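Long-range contact in FMN Adenylyltransferase (Candida glabrata, PDB 3FWK), which transfers the adenylyl group of ATP to FMN, making FAD in the last step of flavin cofactor biosynthesis: residues T225-N236 with K298-K306. Numbering follows the deposited sequence.
Sequences TSLGNVEETLPN and KLERAGRIK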
loop_
_atom_site.group_PDB
_atom_site.type_symbol
_atom_site.label_atom_id
_atom_site.label_comp_id
_atom_site.label_asym_id
_atom_site.label_seq_id
_atom_site.Cartn_x
_atom_site.Cartn_y
_atom_site.Cartn_z
ATOM N N THR A 225 -11.067 0.623 6.762
ATOM C CA THR A 225 -10.629 1.427 5.635
ATOM C C THR A 225 -9.291 2.088 5.856
ATOM O O THR A 225 -8.694 2.589 4.912
ATOM C CB THR A 225 -11.685 2.506 5.301
ATOM O OG1 THR A 225 -11.925 3.321 6.455
ATOM C CG2 THR A 225 -12.984 1.863 4.862
ATOM N N SER A 226 -8.826 2.109 7.094
ATOM C CA SER A 226 -7.534 2.689 7.407
ATOM C C SER A 226 -6.971 2.051 8.633
ATOM O O SER A 226 -7.619 2.128 9.704
ATOM C CB SER A 226 -7.681 4.202 7.747
ATOM O OG SER A 226 -6.462 4.806 8.121
ATOM N N LEU A 227 -5.767 1.477 8.496
ATOM C CA LEU A 227 -5.187 0.646 9.537
ATOM C C LEU A 227 -4.304 1.536 10.399
ATOM O O LEU A 227 -3.144 1.771 10.120
ATOM C CB LEU A 227 -4.408 -0.512 8.920
ATOM C CG LEU A 227 -5.273 -1.396 8.002
ATOM C CD1 LEU A 227 -4.412 -2.500 7.378
ATOM C CD2 LEU A 227 -6.515 -1.967 8.676
ATOM N N GLY A 228 -4.891 2.129 11.420
ATOM C CA GLY A 228 -4.129 2.830 12.414
ATOM C C GLY A 228 -3.733 1.792 13.464
ATOM O O GLY A 228 -3.625 0.587 13.189
ATOM N N ASN A 229 -3.644 2.218 14.689
ATOM C CA ASN A 229 -3.186 1.323 15.722
ATOM C C ASN A 229 -4.339 0.500 16.322
ATOM O O ASN A 229 -5.535 0.781 16.105
ATOM C CB ASN A 229 -2.394 2.094 16.771
ATOM C CG ASN A 229 -3.236 3.053 17.534
ATOM O OD1 ASN A 229 -4.242 2.678 18.119
ATOM N ND2 ASN A 229 -2.818 4.317 17.553
ATOM N N VAL A 230 -3.972 -0.528 17.090
ATOM C CA VAL A 230 -4.995 -1.453 17.605
ATOM C C VAL A 230 -5.913 -0.825 18.607
ATOM O O VAL A 230 -7.063 -1.285 18.757
ATOM C CB VAL A 230 -4.377 -2.730 18.245
ATOM C CG1 VAL A 230 -3.698 -3.529 17.224
ATOM C CG2 VAL A 230 -3.424 -2.409 19.433
ATOM N N GLU A 231 -5.432 0.186 19.331
ATOM C CA GLU A 231 -6.231 0.787 20.384
ATOM C C GLU A 231 -7.281 1.743 19.837
ATOM O O GLU A 231 -8.319 1.907 20.464
ATOM C CB GLU A 231 -5.349 1.422 21.496
ATOM C CG GLU A 231 -4.405 2.619 21.200
ATOM C CD GLU A 231 -3.027 2.225 20.670
ATOM O OE1 GLU A 231 -2.098 3.083 20.828
ATOM O OE2 GLU A 231 -2.876 1.079 20.182
ATOM N N GLU A 232 -7.026 2.380 18.693
ATOM C CA GLU A 232 -7.913 3.446 18.176
ATOM C C GLU A 232 -8.780 2.961 17.013
ATOM O O GLU A 232 -9.808 3.571 16.752
ATOM C CB GLU A 232 -7.088 4.636 17.652
ATOM C CG GLU A 232 -6.296 4.312 16.317
ATOM C CD GLU A 232 -5.311 5.403 15.827
ATOM O OE1 GLU A 232 -5.412 6.577 16.299
ATOM O OE2 GLU A 232 -4.438 5.076 14.972
ATOM N N THR A 233 -8.335 1.958 16.278
ATOM C CA THR A 233 -8.947 1.689 14.966
ATOM C C THR A 233 -10.097 0.733 15.055
ATOM O O THR A 233 -9.999 -0.324 15.653
ATOM C CB THR A 233 -7.888 1.116 13.998
ATOM O OG1 THR A 233 -6.781 2.017 13.953
ATOM C CG2 THR A 233 -8.443 0.962 12.618
ATOM N N LEU A 234 -11.193 1.079 14.403
ATOM C CA LEU A 234 -12.385 0.233 14.323
ATOM C C LEU A 234 -12.751 0.077 12.841
ATOM O O LEU A 234 -12.384 0.909 12.006
ATOM C CB LEU A 234 -13.582 0.893 15.048
ATOM C CG LEU A 234 -13.406 0.982 16.557
ATOM C CD1 LEU A 234 -14.478 1.875 17.151
ATOM C CD2 LEU A 234 -13.440 -0.428 17.218
ATOM N N PRO A 235 -13.562 -0.931 12.504
ATOM C CA PRO A 235 -14.155 -0.954 11.167
ATOM C C PRO A 235 -14.941 0.343 10.954
ATOM O O PRO A 235 -15.431 0.957 11.889
ATOM C CB PRO A 235 -15.078 -2.194 11.217
ATOM C CG PRO A 235 -14.473 -3.074 12.280
ATOM C CD PRO A 235 -13.984 -2.085 13.325
ATOM N N ASN A 236 -15.038 0.786 9.703
ATOM C CA ASN A 236 -15.570 2.102 9.446
ATOM C C ASN A 236 -17.076 2.140 9.679
ATOM O O ASN A 236 -17.800 1.368 9.074
ATOM C CB ASN A 236 -15.220 2.487 8.009
ATOM C CG ASN A 236 -15.437 3.960 7.728
ATOM O OD1 ASN A 236 -16.497 4.505 8.008
ATOM N ND2 ASN A 236 -14.430 4.610 7.163
ATOM N N LYS A 298 -12.552 11.680 2.548
ATOM C CA LYS A 298 -12.703 12.413 3.819
ATOM C C LYS A 298 -13.082 11.493 4.957
ATOM O O LYS A 298 -12.916 11.866 6.108
ATOM C CB LYS A 298 -13.773 13.493 3.704
ATOM C CG LYS A 298 -13.358 14.625 2.755
ATOM C CD LYS A 298 -14.413 15.710 2.619
ATOM C CE LYS A 298 -15.684 15.227 1.951
ATOM N NZ LYS A 298 -15.427 14.504 0.665
ATOM N N LEU A 299 -13.619 10.311 4.639
ATOM C CA LEU A 299 -14.113 9.389 5.656
ATOM C C LEU A 299 -13.195 8.194 5.870
ATOM O O LEU A 299 -13.511 7.290 6.653
ATOM C CB LEU A 299 -15.492 8.890 5.265
ATOM C CG LEU A 299 -16.562 9.973 5.079
ATOM C CD1 LEU A 299 -17.852 9.315 4.607
ATOM C CD2 LEU A 299 -16.788 10.771 6.342
ATOM N N GLU A 300 -12.022 8.206 5.247
ATOM C CA GLU A 300 -11.111 7.089 5.317
ATOM C C GLU A 300 -10.704 6.715 6.745
ATOM O O GLU A 300 -10.544 5.530 7.046
ATOM C CB GLU A 300 -9.885 7.384 4.447
ATOM C CG GLU A 300 -8.921 6.226 4.291
ATOM C CD GLU A 300 -7.837 6.489 3.263
ATOM O OE1 GLU A 300 -7.945 7.464 2.499
ATOM O OE2 GLU A 300 -6.870 5.705 3.213
ATOM N N ARG A 301 -10.546 7.718 7.607
ATOM C CA ARG A 301 -10.133 7.524 8.980
ATOM C C ARG A 301 -11.290 7.683 9.959
ATOM O O ARG A 301 -11.055 7.876 11.143
ATOM C CB ARG A 301 -8.958 8.451 9.295
ATOM C CG ARG A 301 -7.749 8.067 8.471
ATOM C CD ARG A 301 -6.598 9.055 8.526
ATOM N NE ARG A 301 -5.335 8.445 8.037
ATOM C CZ ARG A 301 -4.952 8.283 6.752
ATOM N NH1 ARG A 301 -3.777 7.719 6.491
ATOM N NH2 ARG A 301 -5.710 8.671 5.729
ATOM N N ALA A 302 -12.522 7.471 9.503
ATOM C CA ALA A 302 -13.703 7.577 10.388
ATOM C C ALA A 302 -13.831 6.459 11.429
ATOM O O ALA A 302 -14.515 6.656 12.430
ATOM C CB ALA A 302 -14.947 7.647 9.591
ATOM N N GLY A 303 -13.236 5.309 11.175
ATOM C CA GLY A 303 -13.303 4.108 12.067
ATOM C C GLY A 303 -12.324 4.254 13.200
ATOM O O GLY A 303 -11.220 3.761 13.071
ATOM N N ARG A 304 -12.710 4.985 14.275
ATOM C CA ARG A 304 -11.849 5.412 15.443
ATOM C C ARG A 304 -12.527 5.672 16.811
ATOM O O ARG A 304 -13.387 6.573 16.987
ATOM C CB ARG A 304 -11.056 6.712 15.226
ATOM C CG ARG A 304 -10.115 6.793 14.008
ATOM C CD ARG A 304 -9.062 5.730 14.019
ATOM N NE ARG A 304 -8.006 5.886 13.004
ATOM C CZ ARG A 304 -7.931 5.246 11.824
ATOM N NH1 ARG A 304 -8.930 4.426 11.354
ATOM N NH2 ARG A 304 -6.832 5.460 11.078
ATOM N N ILE A 305 -12.005 5.007 17.819
ATOM C CA ILE A 305 -12.519 5.149 19.166
ATOM C C ILE A 305 -12.627 6.618 19.506
ATOM O O ILE A 305 -11.739 7.400 19.237
ATOM C CB ILE A 305 -11.561 4.450 20.141
ATOM C CG1 ILE A 305 -11.594 2.928 19.946
ATOM C CG2 ILE A 305 -11.897 4.828 21.608
ATOM C CD1 ILE A 305 -12.791 2.224 20.622
ATOM N N LYS A 306 -13.740 6.969 20.146
ATOM C CA LYS A 306 -13.983 8.342 20.570
ATOM C C LYS A 306 -13.030 8.743 21.699
ATOM O O LYS A 306 -12.859 7.993 22.705
ATOM C CB LYS A 306 -15.450 8.519 20.994
ATOM C CG LYS A 306 -15.853 9.975 21.208
ATOM C CD LYS A 306 -17.358 10.171 21.179
ATOM C CE LYS A 306 -17.937 10.019 19.781
ATOM N NZ LYS A 306 -19.404 9.818 19.851
HETATM O O HOH W 1 -5.275 5.345 5.790
#
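Thr-225 OG1 donates to Glu-300 O at 2.7 Å and accepts from Asn-236 ND2 within the amide plane. The other N-H of that amide reaches Leu-299 O (2.9 Å from ND2), a carbonyl that Ala-302 N, closing the type I turn 299-302, approaches from its opposite face. With OD1 taking the backbone N-H of His-238, three bonds fix the amide's rotation. Further on, Arg-304 folds back over its own backbone: the bend at chi2 (-59°) lets NH1 donate to Gly-303 O while NH2 runs edge-on to Ser-226 OG at 3.1 Å. Thr-233 OG1 lies over the centre of one guanidinium face, and Arg-301 O is nearer the rim of the other. A single antiparallel bridge pairs Thr-233 with Arg-304 through Ile-305 N to Glu-232 O (2.8 Å) and Leu-234 N to Gly-303 O (3.0 Å). One water links Ser-226 OG to Glu-300, whose carboxylate also forms salt bridges with Lys-69 and Arg-169. Outermost, Leu-234 CD1 meets Ile-305 CD1 at 3.9 Å, the two side chains crossing nearly at right angles. With so little apolar contact, the C-terminal tail is held to the 225-236 loop chiefly by carbonyls, those of Leu-299 and Gly-303 gripped twice, and by an arginine spanning both.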